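Local structure of type IV secretion system protein VirB11 (Brucella suis, 2GZA) at residues V41-P46 with E68-L73; L73-A78 with Q83-S88; Q103-P108 with L245-R250. The protein is a hexameric ATPase that binds and hydrolyses ATP for the VirB type IV secretion system, which could be required to establish the replication niche in the host. All coordinates share one frame; numbering follows the deposited sequence.

Following the chain from the N terminus, contact 1 closes first: strand 40-43 and the turn after it meet the first half of helix 67-81, which closes a loop holding strands 48-52 and 57-61. Contact 2 opens on the same helix, sharing Leu73, and closes a short connection as residues 83-88 head for strand 91-95. Contact 3 then spans 137 residues from strand 101-105 to helix 241-248, tying the N-terminal antiparallel sheet to the nucleotide-binding part. The three follow in series, without nesting or crossing. Contacts 2 and 3 also touch directly, where Asp87 packs on Arg106 and Pro108, and Ile71 of contact 1 lies beside Arg106.

Contact 1: V41-P46 with E68-L73; sequences VCVNRP and EHLISL
Leu70 and Val43 meet where helix 67-81 lies against the six-stranded antiparallel sheet of the N-terminal region, a helix-on-sheet packing in which strand 40-43 is one of the inner strands. Leu70 is the side chain to follow. Its CB points at the strand but is still 5.8 Å from Val43 CG1. The next bond leaves CG anti to the carbonyl carbon (chi1 -49°), which carries it off the helix and to within 4.7 Å of Val43 CG1. From CG the two branches part. CD2 makes the main contact, 3.9 Å from Val43 CG1, and the two side chains meet tip to tip. CD1 continues the chain outward, anti to CA, and comes to 4.2 Å from Pro46 N, where the backbone has left the strand and passes near Leu70. Val43 answers with CG1 anti to its backbone N (chi1 178°), the branch that is directed at the leucine.

The contact is apolar and modest in area, but it does not stand alone: Ile115 also packs on Leu70, and Val117 of the adjoining strand 116-120 touches both Val43 and Leu73. On the helix itself, Glu68 O receives two bonds from one residue, Ser72 N from one face of its carbonyl plane and Ser72 OG, at 3.0 Å, from the other.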
loop_
_atom_site.group_PDB
_atom_site.type_symbol
_atom_site.label_atom_id
_atom_site.label_comp_id
_atom_site.label_asym_id
_atom_site.label_seq_id
_atom_site.Cartn_x
_atom_site.Cartn_y
_atom_site.Cartn_z
ATOM N N VAL C 41 -40.278 8.422 -22.939
ATOM C CA VAL C 41 -41.501 7.620 -22.938
ATOM C C VAL C 41 -41.339 6.460 -21.963
ATOM O O VAL C 41 -40.472 5.609 -22.139
ATOM C CB VAL C 41 -41.852 7.051 -24.343
ATOM C CG1 VAL C 41 -43.229 6.396 -24.332
ATOM C CG2 VAL C 41 -41.812 8.126 -25.412
ATOM N N CYS C 42 -42.190 6.429 -20.944
ATOM C CA CYS C 42 -42.124 5.405 -19.907
ATOM C C CYS C 42 -43.360 4.541 -19.806
ATOM O O CYS C 42 -44.482 5.023 -19.951
ATOM C CB CYS C 42 -41.871 6.047 -18.559
ATOM S SG CYS C 42 -40.206 6.603 -18.440
ATOM N N VAL C 43 -43.147 3.255 -19.565
ATOM C CA VAL C 43 -44.219 2.372 -19.134
ATOM C C VAL C 43 -43.807 1.737 -17.807
ATOM O O VAL C 43 -42.802 1.024 -17.727
ATOM C CB VAL C 43 -44.588 1.296 -20.197
ATOM C CG1 VAL C 43 -45.691 0.358 -19.666
ATOM C CG2 VAL C 43 -45.044 1.946 -21.496
ATOM N N ASN C 44 -44.579 2.028 -16.763
ATOM C CA ASN C 44 -44.306 1.515 -15.408
ATOM C C ASN C 44 -45.064 0.233 -15.121
ATOM O O ASN C 44 -44.605 -0.607 -14.351
ATOM C CB ASN C 44 -44.678 2.545 -14.339
ATOM C CG ASN C 44 -43.987 3.869 -14.542
ATOM O OD1 ASN C 44 -42.908 3.930 -15.128
ATOM N ND2 ASN C 44 -44.606 4.944 -14.063
ATOM N N ARG C 45 -46.233 0.106 -15.736
ATOM C CA ARG C 45 -47.123 -1.021 -15.508
ATOM C C ARG C 45 -48.098 -1.133 -16.666
ATOM O O ARG C 45 -48.293 -0.163 -17.396
ATOM C CB ARG C 45 -47.862 -0.875 -14.165
ATOM C CG ARG C 45 -48.739 0.366 -14.009
ATOM C CD ARG C 45 -48.322 1.183 -12.792
ATOM N NE ARG C 45 -47.801 0.327 -11.725
ATOM C CZ ARG C 45 -46.860 0.668 -10.851
ATOM N NH1 ARG C 45 -46.295 1.864 -10.883
ATOM N NH2 ARG C 45 -46.476 -0.207 -9.937
ATOM N N PRO C 46 -48.732 -2.308 -16.820
ATOM C CA PRO C 46 -49.720 -2.523 -17.869
ATOM C C PRO C 46 -50.782 -1.436 -17.859
ATOM O O PRO C 46 -51.278 -1.081 -16.792
ATOM C CB PRO C 46 -50.375 -3.852 -17.453
ATOM C CG PRO C 46 -49.959 -4.082 -16.028
ATOM C CD PRO C 46 -48.594 -3.499 -15.962
ATOM N N GLU C 68 -48.484 -8.995 -21.253
ATOM C CA GLU C 68 -47.936 -9.889 -22.279
ATOM C C GLU C 68 -47.291 -9.143 -23.451
ATOM O O GLU C 68 -46.275 -9.582 -23.987
ATOM C CB GLU C 68 -49.005 -10.869 -22.780
ATOM C CG GLU C 68 -49.714 -11.673 -21.674
ATOM C CD GLU C 68 -48.752 -12.386 -20.721
ATOM O OE1 GLU C 68 -47.779 -13.003 -21.203
ATOM O OE2 GLU C 68 -48.971 -12.330 -19.491
ATOM N N HIS C 69 -47.892 -8.019 -23.830
ATOM C CA HIS C 69 -47.329 -7.084 -24.805
ATOM C C HIS C 69 -45.901 -6.686 -24.442
ATOM O O HIS C 69 -44.996 -6.707 -25.281
ATOM C CB HIS C 69 -48.175 -5.807 -24.824
ATOM C CG HIS C 69 -49.061 -5.663 -26.022
ATOM N ND1 HIS C 69 -50.186 -6.432 -26.217
ATOM C CD2 HIS C 69 -49.007 -4.802 -27.069
ATOM C CE1 HIS C 69 -50.774 -6.068 -27.344
ATOM N NE2 HIS C 69 -50.078 -5.081 -27.881
ATOM N N LEU C 70 -45.728 -6.306 -23.176
ATOM C CA LEU C 70 -44.458 -5.800 -22.661
ATOM C C LEU C 70 -43.415 -6.907 -22.529
ATOM O O LEU C 70 -42.225 -6.665 -22.743
ATOM C CB LEU C 70 -44.660 -5.110 -21.310
ATOM C CG LEU C 70 -45.785 -4.080 -21.182
ATOM C CD1 LEU C 70 -46.108 -3.827 -19.715
ATOM C CD2 LEU C 70 -45.463 -2.775 -21.914
ATOM N N ILE C 71 -43.876 -8.112 -22.184
ATOM C CA ILE C 71 -43.031 -9.301 -22.141
ATOM C C ILE C 71 -42.413 -9.503 -23.523
ATOM O O ILE C 71 -41.192 -9.602 -23.668
ATOM C CB ILE C 71 -43.837 -10.576 -21.697
ATOM C CG1 ILE C 71 -44.258 -10.494 -20.221
ATOM C CG2 ILE C 71 -43.057 -11.871 -21.966
ATOM C CD1 ILE C 71 -43.131 -10.679 -19.204
ATOM N N SER C 72 -43.286 -9.538 -24.526
ATOM C CA SER C 72 -42.909 -9.693 -25.928
ATOM C C SER C 72 -41.990 -8.579 -26.407
ATOM O O SER C 72 -41.065 -8.824 -27.184
ATOM C CB SER C 72 -44.161 -9.694 -26.820
ATOM O OG SER C 72 -45.074 -10.707 -26.456
ATOM N N LEU C 73 -42.276 -7.359 -25.965
ATOM C CA LEU C 73 -41.443 -6.202 -26.281
ATOM C C LEU C 73 -40.025 -6.420 -25.786
ATOM O O LEU C 73 -39.074 -6.191 -26.529
ATOM C CB LEU C 73 -42.039 -4.920 -25.694
ATOM C CG LEU C 73 -41.197 -3.639 -25.712
ATOM C CD1 LEU C 73 -40.773 -3.243 -27.113
ATOM C CD2 LEU C 73 -41.962 -2.514 -25.072
#

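Contact 2: L73-A78 with Q83-S88; sequences LGTATA and QDISDS
Ile85 lays its CG2 methyl on the backbone of helix 67-81 at Gly74 and Thr75, and the apolar contacts centre on that methyl. It is 3.4 Å from Gly74 C and rests on the main chain there, glycine having no side chain. The same methyl lies 3.9 Å from Thr75 CG2, the two side chains crossing at about a right angle, and 4.1 Å from Ala78 CB one turn further on. Ile85 has CG1 anti to its backbone N (chi1 -176°), which leaves CG2 in the crowded position between N and the carbonyl carbon, turned to the helix. Leu92 and Ile104 of the sheet also pack on Ile85.

Across the contact the polar link is a backbone bond. Gln83 N donates to Ala78 O over 2.7 Å, but the bond is bent, 140° at the hydrogen, and the donor stands above the carbonyl plane. Within the helix Gly74 O takes both Ala78 N and Thr77 OG1, the latter at 2.6 Å, while Thr75 OG1 bonds back to Ser72 O. The hydroxyls of both threonines are thus turned to their own helix, and the methyl of Thr75 is left to meet Ile85.

Taken together this is a helix-to-strand connection, in which the chain doubles back along the C-terminal half of helix 67-81 before entering strand 91-95, outermost in its antiparallel sheet within this chain.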
loop_
_atom_site.group_PDB
_atom_site.type_symbol
_atom_site.label_atom_id
_atom_site.label_comp_id
_atom_site.label_asym_id
_atom_site.label_seq_id
_atom_site.Cartn_x
_atom_site.Cartn_y
_atom_site.Cartn_z
ATOM N N LEU C 73 -42.276 -7.359 -25.965
ATOM C CA LEU C 73 -41.443 -6.202 -26.281
ATOM C C LEU C 73 -40.025 -6.420 -25.786
ATOM O O LEU C 73 -39.074 -6.191 -26.529
ATOM C CB LEU C 73 -42.039 -4.920 -25.694
ATOM C CG LEU C 73 -41.197 -3.639 -25.712
ATOM C CD1 LEU C 73 -40.773 -3.243 -27.113
ATOM C CD2 LEU C 73 -41.962 -2.514 -25.072
ATOM N N GLY C 74 -39.899 -6.879 -24.540
ATOM C CA GLY C 74 -38.602 -7.174 -23.941
ATOM C C GLY C 74 -37.791 -8.159 -24.751
ATOM O O GLY C 74 -36.657 -7.876 -25.139
ATOM N N THR C 75 -38.384 -9.315 -25.020
ATOM C CA THR C 75 -37.702 -10.385 -25.740
ATOM C C THR C 75 -37.246 -9.939 -27.124
ATOM O O THR C 75 -36.114 -10.206 -27.527
ATOM C CB THR C 75 -38.573 -11.656 -25.854
ATOM O OG1 THR C 75 -39.737 -11.377 -26.640
ATOM C CG2 THR C 75 -38.987 -12.157 -24.467
ATOM N N ALA C 76 -38.125 -9.242 -27.838
ATOM C CA ALA C 76 -37.816 -8.730 -29.170
ATOM C C ALA C 76 -36.618 -7.791 -29.148
ATOM O O ALA C 76 -35.752 -7.876 -30.026
ATOM C CB ALA C 76 -39.032 -8.051 -29.782
ATOM N N THR C 77 -36.564 -6.921 -28.142
ATOM C CA THR C 77 -35.463 -5.975 -28.005
ATOM C C THR C 77 -34.175 -6.703 -27.636
ATOM O O THR C 77 -33.100 -6.353 -28.128
ATOM C CB THR C 77 -35.771 -4.862 -26.981
ATOM O OG1 THR C 77 -35.922 -5.428 -25.675
ATOM C CG2 THR C 77 -37.037 -4.118 -27.355
ATOM N N ALA C 78 -34.300 -7.728 -26.789
ATOM C CA ALA C 78 -33.178 -8.588 -26.408
ATOM C C ALA C 78 -32.547 -9.222 -27.639
ATOM O O ALA C 78 -31.341 -9.107 -27.858
ATOM C CB ALA C 78 -33.639 -9.667 -25.427
ATOM N N GLN C 83 -29.465 -10.900 -27.030
ATOM C CA GLN C 83 -29.358 -11.117 -25.597
ATOM C C GLN C 83 -30.618 -11.812 -25.113
ATOM O O GLN C 83 -31.481 -12.166 -25.911
ATOM C CB GLN C 83 -29.163 -9.793 -24.862
ATOM C CG GLN C 83 -27.737 -9.276 -24.875
ATOM C CD GLN C 83 -27.505 -8.205 -23.839
ATOM O OE1 GLN C 83 -27.504 -8.475 -22.632
ATOM N NE2 GLN C 83 -27.303 -6.977 -24.302
ATOM N N ASP C 84 -30.718 -12.009 -23.803
ATOM C CA ASP C 84 -31.867 -12.687 -23.225
ATOM C C ASP C 84 -32.430 -11.927 -22.030
ATOM O O ASP C 84 -31.708 -11.611 -21.081
ATOM C CB ASP C 84 -31.519 -14.137 -22.846
ATOM C CG ASP C 84 -30.272 -14.239 -21.969
ATOM O OD1 ASP C 84 -29.216 -13.685 -22.353
ATOM O OD2 ASP C 84 -30.350 -14.880 -20.893
ATOM N N ILE C 85 -33.718 -11.631 -22.120
ATOM C CA ILE C 85 -34.438 -11.099 -20.987
ATOM C C ILE C 85 -35.282 -12.234 -20.385
ATOM O O ILE C 85 -36.453 -12.433 -20.720
ATOM C CB ILE C 85 -35.294 -9.839 -21.316
ATOM C CG1 ILE C 85 -35.931 -9.288 -20.033
ATOM C CG2 ILE C 85 -36.349 -10.140 -22.371
ATOM C CD1 ILE C 85 -36.038 -7.782 -20.003
ATOM N N SER C 86 -34.614 -12.968 -19.521
ATOM C CA SER C 86 -35.173 -14.073 -18.793
ATOM C C SER C 86 -35.434 -13.598 -17.380
ATOM O O SER C 86 -35.164 -12.444 -17.037
ATOM C CB SER C 86 -34.205 -15.264 -18.783
ATOM O OG SER C 86 -32.934 -14.882 -18.280
ATOM N N ASP C 87 -35.962 -14.502 -16.561
ATOM C CA ASP C 87 -36.240 -14.262 -15.162
ATOM C C ASP C 87 -34.942 -14.361 -14.327
ATOM O O ASP C 87 -34.932 -14.005 -13.146
ATOM C CB ASP C 87 -37.395 -15.188 -14.733
ATOM C CG ASP C 87 -37.272 -15.737 -13.344
ATOM O OD1 ASP C 87 -37.140 -16.975 -13.212
ATOM O OD2 ASP C 87 -37.324 -14.937 -12.385
ATOM N N SER C 88 -33.841 -14.811 -14.966
ATOM C CA SER C 88 -32.490 -14.857 -14.363
ATOM C C SER C 88 -31.585 -13.755 -14.947
ATOM O O SER C 88 -30.443 -13.579 -14.525
ATOM C CB SER C 88 -31.868 -16.247 -14.522
ATOM O OG SER C 88 -32.025 -16.723 -15.853
#

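Contact 3: Q103-P108 with L245-R250; sequences QIVRPP and LRSCLR
Ser247 OG faces the end of the Gln103 side chain, 3.1 Å from Gln103 NE2 and 3.5 Å from Gln103 OE1, lying out of the plane of the amide. Its position follows from a first torsion that sets OG anti to the backbone N (chi1 -165°), directed from the helix to the strand. Gln103 comes to meet it by bending sharply at chi2 (-96°), which turns the amide to the serine while the aliphatic part stays near Arg250. Val105, two residues along on the same side of strand 101-105, adds its CG2 at 4.0 Å from Ser247 OG.

The apolar half of the contact is made by the stems of Gln103 and Arg250. Gln103 CG lies 3.4 Å from Arg250 CB and 4.0 Å from Arg250 CD, and the side chains cross at about a right angle. Arg250 runs extended from CG to NE, taking its charged end away from the strand. Amide and guanidinium planes are almost parallel, yet Gln103 CD and Arg250 CZ are 6.5 Å apart and the groups do not stack. Arg250 N bonds to Ser247 O over 3.0 Å.

Val91 of strand 91-95 packs on Gln103, Val105 and Ser247 alike, while Cys248 is turned to strand 205-209 of the parallel sheet. Next to it Leu249 touches Val272 of helix 265-274 and Thr184 of a neighbouring subunit, a residue of the predicted ATP-binding loop, so the joint between strand 101-105 and helix 241-248 lies near a subunit interface, which Leu249 reaches.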
loop_
_atom_site.group_PDB
_atom_site.type_symbol
_atom_site.label_atom_id
_atom_site.label_comp_id
_atom_site.label_asym_id
_atom_site.label_seq_id
_atom_site.Cartn_x
_atom_site.Cartn_y
_atom_site.Cartn_z
ATOM N N GLN C 103 -34.371 1.101 -21.594
ATOM C CA GLN C 103 -34.113 0.262 -20.441
ATOM C C GLN C 103 -35.352 -0.496 -20.041
ATOM O O GLN C 103 -36.425 0.085 -19.877
ATOM C CB GLN C 103 -33.545 1.048 -19.274
ATOM C CG GLN C 103 -32.091 0.717 -19.034
ATOM C CD GLN C 103 -31.893 -0.338 -17.961
ATOM O OE1 GLN C 103 -30.764 -0.715 -17.650
ATOM N NE2 GLN C 103 -32.991 -0.810 -17.367
ATOM N N ILE C 104 -35.193 -1.806 -19.913
ATOM C CA ILE C 104 -36.285 -2.680 -19.530
ATOM C C ILE C 104 -35.932 -3.500 -18.296
ATOM O O ILE C 104 -34.890 -4.162 -18.240
ATOM C CB ILE C 104 -36.743 -3.604 -20.686
ATOM C CG1 ILE C 104 -37.154 -2.772 -21.909
ATOM C CG2 ILE C 104 -37.903 -4.500 -20.230
ATOM C CD1 ILE C 104 -37.653 -3.576 -23.089
ATOM N N VAL C 105 -36.808 -3.424 -17.300
ATOM C CA VAL C 105 -36.717 -4.262 -16.112
ATOM C C VAL C 105 -37.962 -5.140 -16.038
ATOM O O VAL C 105 -39.082 -4.644 -16.157
ATOM C CB VAL C 105 -36.608 -3.431 -14.818
ATOM C CG1 VAL C 105 -36.163 -4.315 -13.648
ATOM C CG2 VAL C 105 -35.654 -2.272 -15.005
ATOM N N ARG C 106 -37.760 -6.443 -15.853
ATOM C CA ARG C 106 -38.877 -7.378 -15.724
ATOM C C ARG C 106 -38.987 -8.023 -14.318
ATOM O O ARG C 106 -38.024 -7.995 -13.553
ATOM C CB ARG C 106 -38.892 -8.409 -16.865
ATOM C CG ARG C 106 -37.793 -9.436 -16.838
ATOM C CD ARG C 106 -38.267 -10.749 -17.431
ATOM N NE ARG C 106 -38.862 -11.619 -16.413
ATOM C CZ ARG C 106 -39.638 -12.667 -16.666
ATOM N NH1 ARG C 106 -39.937 -13.001 -17.915
ATOM N NH2 ARG C 106 -40.122 -13.384 -15.660
ATOM N N PRO C 107 -40.179 -8.570 -13.986
ATOM C CA PRO C 107 -40.786 -9.063 -12.740
ATOM C C PRO C 107 -40.043 -9.698 -11.550
ATOM O O PRO C 107 -40.581 -9.634 -10.440
ATOM C CB PRO C 107 -41.852 -10.010 -13.242
ATOM C CG PRO C 107 -42.372 -9.282 -14.370
ATOM C CD PRO C 107 -41.168 -8.681 -15.067
ATOM N N PRO C 108 -38.901 -10.383 -11.732
ATOM C CA PRO C 108 -38.299 -10.551 -10.397
ATOM C C PRO C 108 -37.703 -9.225 -9.902
ATOM O O PRO C 108 -37.885 -8.868 -8.738
ATOM C CB PRO C 108 -37.231 -11.624 -10.598
ATOM C CG PRO C 108 -36.920 -11.589 -12.064
ATOM C CD PRO C 108 -38.140 -11.053 -12.800
ATOM N N LEU C 245 -29.328 0.370 -8.653
ATOM C CA LEU C 245 -28.941 1.778 -8.620
ATOM C C LEU C 245 -28.392 2.215 -9.977
ATOM O O LEU C 245 -28.719 3.290 -10.466
ATOM C CB LEU C 245 -27.927 2.078 -7.510
ATOM C CG LEU C 245 -28.436 2.387 -6.094
ATOM C CD1 LEU C 245 -27.318 2.230 -5.070
ATOM C CD2 LEU C 245 -29.055 3.777 -5.982
ATOM N N ARG C 246 -27.571 1.372 -10.593
ATOM C CA ARG C 246 -27.024 1.680 -11.918
ATOM C C ARG C 246 -28.108 1.682 -12.984
ATOM O O ARG C 246 -28.081 2.488 -13.912
ATOM C CB ARG C 246 -25.879 0.733 -12.289
ATOM C CG ARG C 246 -24.541 1.150 -11.656
ATOM C CD ARG C 246 -23.389 0.181 -11.950
ATOM N NE ARG C 246 -23.019 -0.627 -10.781
ATOM C CZ ARG C 246 -23.174 -1.946 -10.694
ATOM N NH1 ARG C 246 -23.688 -2.631 -11.709
ATOM N NH2 ARG C 246 -22.807 -2.589 -9.589
ATOM N N SER C 247 -29.073 0.785 -12.836
ATOM C CA SER C 247 -30.213 0.738 -13.728
ATOM C C SER C 247 -31.007 2.048 -13.698
ATOM O O SER C 247 -31.442 2.535 -14.739
ATOM C CB SER C 247 -31.098 -0.452 -13.377
ATOM O OG SER C 247 -32.015 -0.721 -14.423
ATOM N N CYS C 248 -31.167 2.621 -12.507
ATOM C CA CYS C 248 -31.876 3.887 -12.324
ATOM C C CYS C 248 -31.326 5.035 -13.154
ATOM O O CYS C 248 -32.087 5.905 -13.584
ATOM C CB CYS C 248 -31.896 4.278 -10.850
ATOM S SG CYS C 248 -32.990 3.236 -9.893
ATOM N N LEU C 249 -30.013 5.033 -13.384
ATOM C CA LEU C 249 -29.366 6.062 -14.197
ATOM C C LEU C 249 -29.953 6.127 -15.611
ATOM O O LEU C 249 -29.943 7.181 -16.253
ATOM C CB LEU C 249 -27.852 5.834 -14.264
ATOM C CG LEU C 249 -27.034 5.814 -12.964
ATOM C CD1 LEU C 249 -25.600 5.429 -13.235
ATOM C CD2 LEU C 249 -27.099 7.140 -12.208
ATOM N N ARG C 250 -30.483 5.001 -16.073
ATOM C CA ARG C 250 -31.057 4.903 -17.413
ATOM C C ARG C 250 -32.584 4.898 -17.443
ATOM O O ARG C 250 -33.182 4.714 -18.497
ATOM C CB ARG C 250 -30.543 3.653 -18.114
ATOM C CG ARG C 250 -29.049 3.610 -18.263
ATOM C CD ARG C 250 -28.652 2.670 -19.364
ATOM N NE ARG C 250 -27.323 2.995 -19.863
ATOM C CZ ARG C 250 -26.213 2.385 -19.435
ATOM N NH1 ARG C 250 -26.289 1.427 -18.507
ATOM N NH2 ARG C 250 -25.035 2.731 -19.925
#